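Local coordinates for protein 3-dehydroshikimate dehydratase (Pseudomonas putida, PDB 5HMQ) that converts 3-dehydroshikimate to protocatechuate with loss of water, using a divalent metal ion, in the breakdown of quinate and shikimate, at residues F34-D37 with L38-A42; L272-Q276 with E277-I281; V459-Y462 with K463-D467; N504-T507 with A508-H511; L546-L550 with N551-D555. All coordinates share one frame; numbering follows the deposited sequence.

Interaction 1 of 5, residues F34-D37 with L38-A42; sequences FEND and LLYYA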
# COMPACT_ATOMS: atom_id res chain seq x y z
N PHE C 34 -20.26 8.65 7.02
CA PHE C 34 -19.40 9.38 7.93
C PHE C 34 -19.46 10.86 7.58
O PHE C 34 -19.29 11.23 6.41
CB PHE C 34 -17.97 8.84 7.83
CG PHE C 34 -17.05 9.30 8.93
CD1 PHE C 34 -17.22 8.86 10.23
CD2 PHE C 34 -15.98 10.15 8.65
CE1 PHE C 34 -16.37 9.27 11.24
CE2 PHE C 34 -15.12 10.56 9.65
CZ PHE C 34 -15.32 10.12 10.95
N GLU C 35 -19.74 11.70 8.57
CA GLU C 35 -20.05 13.10 8.29
C GLU C 35 -18.90 13.80 7.57
O GLU C 35 -19.12 14.64 6.69
CB GLU C 35 -20.39 13.85 9.57
CG GLU C 35 -20.77 15.30 9.32
CD GLU C 35 -21.27 16.02 10.55
OE1 GLU C 35 -20.89 15.61 11.67
OE2 GLU C 35 -22.04 17.00 10.40
N ASN C 36 -17.66 13.48 7.94
CA ASN C 36 -16.51 14.12 7.31
C ASN C 36 -16.47 13.85 5.81
O ASN C 36 -15.98 14.68 5.04
CB ASN C 36 -15.21 13.67 7.97
CG ASN C 36 -14.06 14.64 7.74
OD1 ASN C 36 -14.23 15.85 7.84
ND2 ASN C 36 -12.89 14.10 7.41
N ASP C 37 -16.98 12.69 5.38
CA ASP C 37 -17.03 12.39 3.95
C ASP C 37 -18.00 13.31 3.23
O ASP C 37 -17.74 13.72 2.09
CB ASP C 37 -17.42 10.93 3.74
CG ASP C 37 -16.29 9.97 4.06
OD1 ASP C 37 -15.14 10.26 3.66
OD2 ASP C 37 -16.53 8.95 4.73
N LEU C 38 -19.13 13.66 3.86
CA LEU C 38 -20.04 14.64 3.28
C LEU C 38 -19.37 16.00 3.15
O LEU C 38 -19.60 16.73 2.17
CB LEU C 38 -21.30 14.77 4.13
CG LEU C 38 -22.41 13.74 3.99
CD1 LEU C 38 -23.62 14.17 4.80
CD2 LEU C 38 -22.79 13.54 2.53
N LEU C 39 -18.54 16.36 4.13
CA LEU C 39 -17.92 17.69 4.14
C LEU C 39 -17.04 17.91 2.93
O LEU C 39 -16.95 19.03 2.42
CB LEU C 39 -17.13 17.86 5.44
CG LEU C 39 -16.61 19.24 5.81
CD1 LEU C 39 -17.78 20.20 5.99
CD2 LEU C 39 -15.79 19.15 7.09
N TYR C 40 -16.38 16.85 2.45
CA TYR C 40 -15.50 16.93 1.30
C TYR C 40 -16.20 16.64 -0.02
O TYR C 40 -15.60 16.82 -1.08
CB TYR C 40 -14.32 15.96 1.48
CG TYR C 40 -13.30 16.45 2.48
CD1 TYR C 40 -13.56 16.42 3.84
CD2 TYR C 40 -12.07 16.94 2.06
CE1 TYR C 40 -12.63 16.86 4.76
CE2 TYR C 40 -11.13 17.38 2.97
CZ TYR C 40 -11.42 17.34 4.32
OH TYR C 40 -10.48 17.79 5.23
N TYR C 41 -17.46 16.21 0.02
CA TYR C 41 -18.21 15.95 -1.20
C TYR C 41 -18.82 17.24 -1.71
O TYR C 41 -19.51 17.94 -0.97
CB TYR C 41 -19.29 14.89 -0.94
CG TYR C 41 -20.20 14.64 -2.12
CD1 TYR C 41 -19.70 14.22 -3.34
CD2 TYR C 41 -21.58 14.80 -2.00
CE1 TYR C 41 -20.53 13.98 -4.41
CE2 TYR C 41 -22.42 14.56 -3.06
CZ TYR C 41 -21.89 14.15 -4.27
OH TYR C 41 -22.73 13.91 -5.34
N ALA C 42 -18.56 17.57 -2.98
CA ALA C 42 -18.99 18.84 -3.53
C ALA C 42 -20.48 18.90 -3.79
O ALA C 42 -21.05 20.00 -3.88
CB ALA C 42 -18.23 19.14 -4.83
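Asn-36 and Tyr-40, one turn apart on the short helix 35-40, make the main side-chain contact. The CG of Asn-36 stands opposite its backbone N (chi1 -159°), which carries the amide out along the flank of the helix, while Tyr-40 takes chi1 -75° and swings its ring back toward the preceding turn. The amide therefore meets the ring at its edge: Asn-36 OD1 lies in the ring plane, 3.6 Å from Tyr-40 CE1, and the two planes stand 79° apart. Beside them Tyr-40 CD1 comes within 3.2 Å of the backbone oxygen Asn-36 O. Leu-39 meets the same amide oxygen, its CD2 3.7 Å from Asn-36 OD1. The helix follows strand 30-34 of the TIM barrel directly, with Phe-34 at its N-cap position; the side chain of Phe-34 is about 5 Å from that of the metal ligand Glu-241. Polar side chains suit this surface because they bridge to the second subunit: Asn-36 OD1 accepts from Asn-355 of that subunit, and Tyr-40 OH bonds to Gly-408 O there. On the barrel side Asp-37 pairs with Lys-19 and Thr-9, whereas the branched Leu-38 packs on Phe-62 and Leu-89. The backbone is firm at Leu-39 N to Glu-35 O, 3.1 Å, then slackens as Tyr-40 N divides weakly between Asn-36 O and Asp-37 O.

Interaction 2 of 5, residues L272-Q276 with E277-I281; sequences LRLEQ and ENTPI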
# COMPACT_ATOMS: atom_id res chain seq x y z
N LEU C 272 -21.80 -21.21 13.88
CA LEU C 272 -21.20 -22.38 14.51
C LEU C 272 -21.08 -22.19 16.01
O LEU C 272 -21.24 -23.15 16.78
CB LEU C 272 -19.83 -22.67 13.89
CG LEU C 272 -19.83 -23.09 12.42
CD1 LEU C 272 -18.42 -23.00 11.84
CD2 LEU C 272 -20.40 -24.49 12.26
N ARG C 273 -20.79 -20.97 16.45
CA ARG C 273 -20.69 -20.71 17.88
C ARG C 273 -22.03 -20.93 18.57
O ARG C 273 -22.08 -21.53 19.66
CB ARG C 273 -20.18 -19.29 18.12
CG ARG C 273 -20.06 -18.92 19.59
CD ARG C 273 -18.85 -19.59 20.21
NE ARG C 273 -17.62 -19.26 19.49
CZ ARG C 273 -16.80 -18.27 19.81
NH1 ARG C 273 -17.08 -17.49 20.85
NH2 ARG C 273 -15.70 -18.05 19.10
N LEU C 274 -23.14 -20.48 17.96
CA LEU C 274 -24.44 -20.72 18.57
C LEU C 274 -24.79 -22.20 18.58
O LEU C 274 -25.41 -22.68 19.54
CB LEU C 274 -25.57 -19.94 17.88
CG LEU C 274 -25.75 -18.41 17.85
CD1 LEU C 274 -25.47 -17.79 19.21
CD2 LEU C 274 -25.03 -17.69 16.73
N GLU C 275 -24.43 -22.93 17.52
CA GLU C 275 -24.73 -24.36 17.49
C GLU C 275 -24.01 -25.10 18.62
O GLU C 275 -24.56 -26.05 19.19
CB GLU C 275 -24.35 -24.97 16.13
CG GLU C 275 -24.93 -24.21 14.96
CD GLU C 275 -25.02 -25.07 13.71
OE1 GLU C 275 -24.76 -26.28 13.82
OE2 GLU C 275 -25.29 -24.54 12.63
N GLN C 276 -22.80 -24.67 18.95
CA GLN C 276 -22.00 -25.32 19.98
C GLN C 276 -22.45 -24.95 21.39
O GLN C 276 -22.11 -25.67 22.34
CB GLN C 276 -20.53 -24.95 19.80
CG GLN C 276 -19.91 -25.52 18.54
CD GLN C 276 -18.75 -24.69 18.06
OE1 GLN C 276 -18.27 -23.80 18.77
NE2 GLN C 276 -18.29 -24.96 16.85
N GLU C 277 -23.18 -23.86 21.54
CA GLU C 277 -23.71 -23.44 22.84
C GLU C 277 -25.16 -23.85 23.02
O GLU C 277 -25.84 -23.36 23.92
CB GLU C 277 -23.52 -21.93 22.99
CG GLU C 277 -22.05 -21.51 22.86
CD GLU C 277 -21.81 -20.02 23.04
OE1 GLU C 277 -22.77 -19.23 22.88
OE2 GLU C 277 -20.65 -19.64 23.31
N ASN C 278 -25.64 -24.77 22.17
CA ASN C 278 -27.01 -25.28 22.19
C ASN C 278 -28.05 -24.15 22.22
O ASN C 278 -29.06 -24.23 22.92
CB ASN C 278 -27.22 -26.25 23.36
CG ASN C 278 -26.34 -27.48 23.25
OD1 ASN C 278 -26.38 -28.19 22.24
ND2 ASN C 278 -25.54 -27.72 24.27
N THR C 279 -27.79 -23.10 21.45
CA THR C 279 -28.76 -22.02 21.22
C THR C 279 -28.74 -21.62 19.75
O THR C 279 -28.40 -20.48 19.41
CB THR C 279 -28.47 -20.82 22.13
OG1 THR C 279 -27.17 -20.30 21.84
CG2 THR C 279 -28.57 -21.20 23.60
N PRO C 280 -29.08 -22.53 18.85
CA PRO C 280 -28.99 -22.22 17.42
C PRO C 280 -29.98 -21.14 17.02
O PRO C 280 -30.90 -20.77 17.75
CB PRO C 280 -29.32 -23.55 16.73
CG PRO C 280 -29.20 -24.59 17.80
CD PRO C 280 -29.58 -23.90 19.07
N ILE C 281 -29.77 -20.62 15.81
CA ILE C 281 -30.57 -19.53 15.27
C ILE C 281 -31.42 -20.11 14.15
O ILE C 281 -31.13 -21.17 13.59
CB ILE C 281 -29.67 -18.38 14.76
CG1 ILE C 281 -30.48 -17.10 14.53
CG2 ILE C 281 -28.92 -18.79 13.50
CD1 ILE C 281 -29.64 -15.92 14.07
O HOH W 1 -18.91 -17.30 22.98
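Arg-273 leaves the helix with CG opposite its backbone N, then folds at its next two torsions (chi2 75°, chi3 56°), whereas Glu-277 sets CG opposite its carbonyl carbon and runs extended from there. The bend places the arginine methylenes against the carboxylate, Arg-273 CD lying 3.6 Å from Glu-277 OE2. The charged ends do not touch: Arg-273 NH1 is 4.8 Å from Glu-277 OE2, and a water joins them, accepting from Arg-273 NH1 at 2.8 Å in the plane of the guanidinium and donating to Glu-277 OE2 at 2.9 Å. The arginine's direct salt bridge, through NH2, goes to Asp-221. Behind this pair the backbone closes helix 252-276, the last helix of the TIM barrel domain, with a Schellman motif. Thr-279 N reaches back to Leu-274 O at 3.1 Å, and inside that loop Asn-278 N bonds weakly to Glu-275 O. Asn-278 supplies the left-handed backbone the turn demands (phi 50°), a conformation asparagine tolerates better than most residues with a side chain. The returning chain covers Leu-274, whose CB lies 3.3 Å from Thr-279 O. The buried leucine also packs on Ala-227 of helix 222-231. Pro-280, its phi fixed by the ring, follows as the chain leaves in an extended conformation.

Interaction 3 of 5, residues V459-Y462 with K463-D467; sequences VLFY and KSLFD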
# COMPACT_ATOMS: atom_id res chain seq x y z
N VAL C 459 -4.67 -12.97 4.83
CA VAL C 459 -5.10 -13.70 6.02
C VAL C 459 -6.57 -14.06 5.92
O VAL C 459 -6.97 -15.21 6.14
CB VAL C 459 -4.80 -12.88 7.29
CG1 VAL C 459 -5.48 -13.51 8.50
CG2 VAL C 459 -3.30 -12.76 7.51
N LEU C 460 -7.41 -13.08 5.58
CA LEU C 460 -8.84 -13.33 5.43
C LEU C 460 -9.11 -14.29 4.27
O LEU C 460 -10.03 -15.11 4.34
CB LEU C 460 -9.59 -12.02 5.23
CG LEU C 460 -11.09 -12.12 4.95
CD1 LEU C 460 -11.78 -12.90 6.05
CD2 LEU C 460 -11.69 -10.73 4.83
N PHE C 461 -8.32 -14.19 3.20
CA PHE C 461 -8.48 -15.08 2.06
C PHE C 461 -8.36 -16.54 2.48
O PHE C 461 -9.20 -17.37 2.14
CB PHE C 461 -7.45 -14.73 0.98
CG PHE C 461 -7.36 -15.72 -0.14
CD1 PHE C 461 -8.21 -15.63 -1.23
CD2 PHE C 461 -6.40 -16.72 -0.13
CE1 PHE C 461 -8.12 -16.54 -2.27
CE2 PHE C 461 -6.31 -17.63 -1.17
CZ PHE C 461 -7.17 -17.54 -2.24
N TYR C 462 -7.31 -16.87 3.24
CA TYR C 462 -7.08 -18.25 3.64
C TYR C 462 -8.00 -18.67 4.78
O TYR C 462 -8.43 -19.83 4.84
CB TYR C 462 -5.61 -18.45 4.02
CG TYR C 462 -4.75 -18.85 2.84
CD1 TYR C 462 -4.82 -20.14 2.31
CD2 TYR C 462 -3.87 -17.95 2.25
CE1 TYR C 462 -4.03 -20.51 1.23
CE2 TYR C 462 -3.09 -18.31 1.17
CZ TYR C 462 -3.17 -19.59 0.67
OH TYR C 462 -2.39 -19.96 -0.41
N LYS C 463 -8.30 -17.76 5.71
CA LYS C 463 -9.20 -18.10 6.81
C LYS C 463 -10.60 -18.43 6.31
O LYS C 463 -11.24 -19.36 6.81
CB LYS C 463 -9.26 -16.97 7.84
CG LYS C 463 -8.14 -16.97 8.85
CD LYS C 463 -8.42 -15.95 9.95
CE LYS C 463 -7.49 -16.12 11.13
NZ LYS C 463 -7.76 -15.11 12.19
N SER C 464 -11.10 -17.68 5.33
CA SER C 464 -12.48 -17.86 4.91
C SER C 464 -12.63 -18.93 3.83
O SER C 464 -13.40 -19.88 3.99
CB SER C 464 -13.08 -16.53 4.44
OG SER C 464 -12.40 -16.03 3.30
N LEU C 465 -11.89 -18.80 2.73
CA LEU C 465 -12.06 -19.73 1.61
C LEU C 465 -11.64 -21.15 1.98
O LEU C 465 -12.24 -22.11 1.49
CB LEU C 465 -11.28 -19.25 0.39
CG LEU C 465 -11.99 -18.26 -0.54
CD1 LEU C 465 -12.00 -16.86 0.05
CD2 LEU C 465 -11.34 -18.26 -1.93
N PHE C 466 -10.61 -21.30 2.81
CA PHE C 466 -10.04 -22.61 3.09
C PHE C 466 -10.08 -22.98 4.57
O PHE C 466 -9.53 -24.02 4.96
CB PHE C 466 -8.60 -22.67 2.56
CG PHE C 466 -8.51 -22.48 1.08
CD1 PHE C 466 -8.78 -23.54 0.22
CD2 PHE C 466 -8.19 -21.25 0.54
CE1 PHE C 466 -8.70 -23.37 -1.15
CE2 PHE C 466 -8.12 -21.07 -0.82
CZ PHE C 466 -8.38 -22.13 -1.67
N ASP C 467 -10.72 -22.15 5.41
CA ASP C 467 -10.91 -22.44 6.83
C ASP C 467 -9.58 -22.71 7.54
O ASP C 467 -9.46 -23.61 8.36
CB ASP C 467 -11.88 -23.61 7.03
CG ASP C 467 -12.45 -23.66 8.44
OD1 ASP C 467 -12.46 -22.61 9.11
OD2 ASP C 467 -12.89 -24.75 8.87
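Phe-461, Tyr-462 and Phe-466 cluster on the tightly packed side of helix 455-465, where Leu-465 joins them. Phe-466 turns an edge toward the face of Phe-461 in an offset edge-to-face pair, centroids 5.9 Å apart and planes at 62°. With CG opposite its backbone N (chi1 170°), Phe-461 also brings CE1 to 3.7 Å from Leu-465 CD2. Tyr-462 meets Phe-466 at a slant, its CD1 4.0 Å from Phe-466 CD2. This is the helix of a βαβββ unit of the glyoxalase-like (VOC) domain, between strands 440-450 and 469-474, and its apolar residues suit a junction: the rings pack on Leu-411 of strand 410-414, Leu-460 and Ser-464 on helix 252-276. Ser-464 is small and polar where the helix is buried. Its OG, held between the backbone N and carbonyl carbon (chi1 63°), returns to Leu-460 O at 2.7 Å, and Ser-464 N reaches the same oxygen from the opposite face at 3.0 Å, so the buried hydroxyl is satisfied within the helix. The looser side belongs to the partly exposed Lys-463, which runs extended beside Val-459, where Lys-463 CD comes no nearer than 4.1 Å to Val-459 CG1, and carries NZ away to Gly-216 O.

Interaction 4 of 5, residues N504-T507 with A508-H511; sequences NRNT and AIAH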
# COMPACT_ATOMS: atom_id res chain seq x y z
N ASN C 504 9.51 -2.80 1.10
CA ASN C 504 8.88 -1.94 0.12
C ASN C 504 9.88 -1.63 -0.99
O ASN C 504 11.09 -1.84 -0.86
CB ASN C 504 8.39 -0.63 0.74
CG ASN C 504 9.51 0.34 1.11
OD1 ASN C 504 10.44 0.53 0.34
ND2 ASN C 504 9.41 0.98 2.26
N ARG C 505 9.36 -1.19 -2.14
CA ARG C 505 10.27 -0.76 -3.20
C ARG C 505 10.98 0.54 -2.82
O ARG C 505 12.16 0.71 -3.14
CB ARG C 505 9.53 -0.63 -4.52
CG ARG C 505 8.27 0.21 -4.49
CD ARG C 505 7.63 0.23 -5.87
NE ARG C 505 6.79 1.41 -6.07
CZ ARG C 505 6.44 1.89 -7.26
NH1 ARG C 505 6.87 1.29 -8.37
NH2 ARG C 505 5.68 2.97 -7.35
N ASN C 506 10.29 1.46 -2.14
CA ASN C 506 10.84 2.78 -1.84
C ASN C 506 11.98 2.76 -0.81
O ASN C 506 12.77 3.71 -0.76
CB ASN C 506 9.73 3.71 -1.36
CG ASN C 506 8.99 4.38 -2.51
OD1 ASN C 506 9.26 4.10 -3.68
ND2 ASN C 506 8.05 5.25 -2.18
N THR C 507 12.08 1.71 0.01
CA THR C 507 13.22 1.51 0.90
C THR C 507 14.41 0.93 0.15
O THR C 507 15.57 1.27 0.46
CB THR C 507 12.81 0.62 2.07
OG1 THR C 507 11.88 1.31 2.91
CG2 THR C 507 13.99 0.13 2.88
N ALA C 508 14.16 0.07 -0.83
CA ALA C 508 15.24 -0.39 -1.69
C ALA C 508 15.86 0.77 -2.46
O ALA C 508 17.06 0.77 -2.73
CB ALA C 508 14.72 -1.46 -2.66
N ILE C 509 15.05 1.77 -2.81
CA ILE C 509 15.58 2.97 -3.44
C ILE C 509 16.30 3.82 -2.40
O ILE C 509 17.42 4.30 -2.63
CB ILE C 509 14.46 3.77 -4.12
CG1 ILE C 509 13.72 2.91 -5.14
CG2 ILE C 509 15.02 5.01 -4.79
CD1 ILE C 509 12.48 3.57 -5.70
N ALA C 510 15.67 4.02 -1.24
CA ALA C 510 16.22 4.90 -0.22
C ALA C 510 17.56 4.41 0.31
O ALA C 510 18.46 5.21 0.56
CB ALA C 510 15.22 5.07 0.92
N HIS C 511 17.72 3.10 0.48
CA HIS C 511 19.00 2.57 0.90
C HIS C 511 19.88 2.18 -0.28
O HIS C 511 20.78 1.35 -0.12
CB HIS C 511 18.85 1.35 1.80
CG HIS C 511 17.93 1.57 2.98
ND1 HIS C 511 18.01 2.68 3.81
CD2 HIS C 511 16.97 0.76 3.51
CE1 HIS C 511 17.09 2.58 4.76
NE2 HIS C 511 16.46 1.42 4.60
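A local contact between successive turns of one short helix, 505-510, is made chiefly by Thr-507 and His-511; the helix follows strand 496-501, precedes strand 520-528 and lies at the subunit interface. The two side chains lie alongside each other, pointing the same way. Thr-507 places CG2 opposite its backbone N and OG1 opposite the carbonyl carbon (chi1 -68°), which directs the methyl toward the imidazole. His-511 completes the approach with CD2 at 3.1 Å from Thr-507 CG2, shorter than a relaxed contact, so the pair is strained or the ring is imprecisely placed; NE2 of His-511 follows at 3.3 Å from the same methyl. The backbone supports the pairing: His-511 N donates to Thr-507 O at 2.8 Å and nearly straight (166°), although His-511 itself is the first residue to leave the helical conformation. This helix links the two βαβββ halves of the glyoxalase-like (VOC) module, and every one of its residues lies within reach of the second subunit. Arg-505, whose long chain leads away from the helix, forms a salt bridge with Asp-456 of the second subunit and donates to Arg-212 O there. Ile-509 packs on Lys-484 of that subunit and lies beside Asn-506, with its CD1 3.8 Å from Asn-506 OD1. Ile-509 N bonds to Arg-505 O at 3.1 Å. A small residue suits position 510, where Ala-510 CB comes to 3.3 Å from Asn-506 O, while Ala-510 N donates to that same oxygen.

Interaction 5 of 5, residues L546-L550 with N551-D555; sequences LEIPL and NYYDD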
# COMPACT_ATOMS: atom_id res chain seq x y z
N LEU C 546 24.12 -22.92 5.02
CA LEU C 546 24.76 -21.81 5.72
C LEU C 546 25.82 -22.29 6.70
O LEU C 546 25.71 -23.37 7.29
CB LEU C 546 23.72 -20.99 6.47
CG LEU C 546 22.55 -20.46 5.65
CD1 LEU C 546 21.58 -19.72 6.55
CD2 LEU C 546 23.05 -19.56 4.54
N GLU C 547 26.84 -21.46 6.88
CA GLU C 547 27.84 -21.66 7.92
C GLU C 547 27.42 -20.93 9.18
O GLU C 547 27.17 -19.72 9.15
CB GLU C 547 29.22 -21.15 7.47
CG GLU C 547 30.28 -21.20 8.56
CD GLU C 547 31.65 -20.79 8.06
OE1 GLU C 547 31.97 -21.08 6.89
OE2 GLU C 547 32.41 -20.18 8.84
N ILE C 548 27.35 -21.65 10.29
CA ILE C 548 26.88 -21.12 11.56
C ILE C 548 28.10 -20.81 12.42
O ILE C 548 28.97 -21.68 12.57
CB ILE C 548 25.94 -22.10 12.27
CG1 ILE C 548 24.79 -22.49 11.35
CG2 ILE C 548 25.40 -21.49 13.56
CD1 ILE C 548 24.00 -21.31 10.82
N PRO C 549 28.21 -19.61 12.99
CA PRO C 549 29.42 -19.25 13.73
C PRO C 549 29.57 -20.07 15.01
O PRO C 549 28.61 -20.62 15.55
CB PRO C 549 29.23 -17.76 14.05
CG PRO C 549 28.18 -17.30 13.09
CD PRO C 549 27.28 -18.47 12.87
N LEU C 550 30.82 -20.13 15.49
CA LEU C 550 31.13 -20.94 16.66
C LEU C 550 30.40 -20.43 17.90
O LEU C 550 29.94 -21.22 18.73
CB LEU C 550 32.64 -20.96 16.89
CG LEU C 550 33.32 -22.19 17.50
CD1 LEU C 550 34.83 -22.03 17.43
CD2 LEU C 550 32.88 -22.43 18.94
N ASN C 551 30.29 -19.11 18.04
CA ASN C 551 29.67 -18.53 19.23
C ASN C 551 28.22 -18.98 19.41
O ASN C 551 27.71 -18.97 20.53
CB ASN C 551 29.75 -17.00 19.18
CG ASN C 551 29.19 -16.42 17.89
OD1 ASN C 551 28.16 -16.87 17.38
ND2 ASN C 551 29.87 -15.41 17.36
N TYR C 552 27.54 -19.36 18.32
CA TYR C 552 26.20 -19.91 18.44
C TYR C 552 26.21 -21.21 19.23
O TYR C 552 25.34 -21.43 20.09
CB TYR C 552 25.59 -20.12 17.06
CG TYR C 552 24.27 -20.86 17.06
CD1 TYR C 552 23.09 -20.20 17.41
CD2 TYR C 552 24.19 -22.20 16.73
CE1 TYR C 552 21.88 -20.86 17.42
CE2 TYR C 552 22.98 -22.87 16.74
CZ TYR C 552 21.83 -22.20 17.08
OH TYR C 552 20.62 -22.86 17.09
N TYR C 553 27.18 -22.08 18.96
CA TYR C 553 27.24 -23.37 19.65
C TYR C 553 27.85 -23.23 21.04
O TYR C 553 27.54 -24.04 21.92
CB TYR C 553 28.01 -24.37 18.79
CG TYR C 553 27.36 -24.57 17.45
CD1 TYR C 553 26.24 -25.39 17.31
CD2 TYR C 553 27.85 -23.93 16.32
CE1 TYR C 553 25.63 -25.56 16.09
CE2 TYR C 553 27.25 -24.10 15.09
CZ TYR C 553 26.14 -24.92 14.98
OH TYR C 553 25.54 -25.09 13.75
N ASP C 554 28.73 -22.25 21.24
CA ASP C 554 29.15 -21.92 22.60
C ASP C 554 27.96 -21.48 23.44
O ASP C 554 27.88 -21.79 24.63
CB ASP C 554 30.21 -20.82 22.58
CG ASP C 554 31.55 -21.31 22.05
OD1 ASP C 554 31.84 -22.51 22.19
OD2 ASP C 554 32.30 -20.48 21.50
N ASP C 555 27.02 -20.75 22.82
CA ASP C 555 25.82 -20.32 23.53
C ASP C 555 24.93 -21.50 23.87
O ASP C 555 24.34 -21.55 24.96
CB ASP C 555 25.06 -19.29 22.70
CG ASP C 555 23.88 -18.70 23.43
OD1 ASP C 555 22.80 -19.33 23.43
OD2 ASP C 555 24.03 -17.61 24.02
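Ile-548 is the first residue of the loop to touch Tyr-552 and Tyr-553, in a contact at the start of helix 550-559, which the second βαβββ half of the glyoxalase-like (VOC) module carries between helix 531-541 and strand 576-579. A beta-branched residue suits the place because one methyl serves two rings. With chi1 -55°, CG2 stands opposite the backbone N and touches both rings where they meet, 3.5 Å from Tyr-552 CD2 and equally close to Tyr-553 CE2. Ile-548 runs beside Tyr-552 but at about a right angle to Tyr-553, where its CB meets Tyr-553 OH at 3.4 Å. The rings brace each other too, since Tyr-552 CD2 lies 3.6 Å above the middle of the Tyr-553 ring. Both hydroxyls find partners beyond the helix, Tyr-552 OH at Tyr-577 N and Asn-616, Tyr-553 OH at Val-575 O, so these long side chains tie the helix to other parts of the same chain while their rings pack on Ile-548 and on each other. Pro-549 comes next and offers its carbonyl to Tyr-552 N, a bond of 3.2 Å in which the donor stands well above the carbonyl plane; its CB rests 3.6 Å from Asn-551 OD1. Leu-550, exposed, lays CD2 against the carboxylate of Asp-554, an acidic residue that probably suits the first turns of a helix. The backbone oxygen of Leu-550 starts the regular helical pattern: Tyr-553 N bonds to it weakly, and Asp-554 N reaches Leu-550 O at 3.0 Å, nearly along the C=O axis.

Overall arrangement
Interaction 3 is the buried one, close to the chain's spatial centre, and its chemistry is mostly aromatic and aliphatic; interactions 1 and 2 lie at the surface, and interactions 4 and 5 are partly buried. Interactions 1 and 2 belong to the TIM barrel part, one beside the metal-binding end and the other where its last helix closes. Interactions 3, 4 and 5 share one glyoxalase-like module. Interactions 1 and 4, about 35 Å apart between centres, both meet the second subunit with polar side chains. Interactions 2 and 3 come within about 7 Å between nearest atoms, as helix 252-276 serves both. Interaction 2 closes a long helix, interaction 5 opens one, and interactions 1 and 4 span nearly whole short helices.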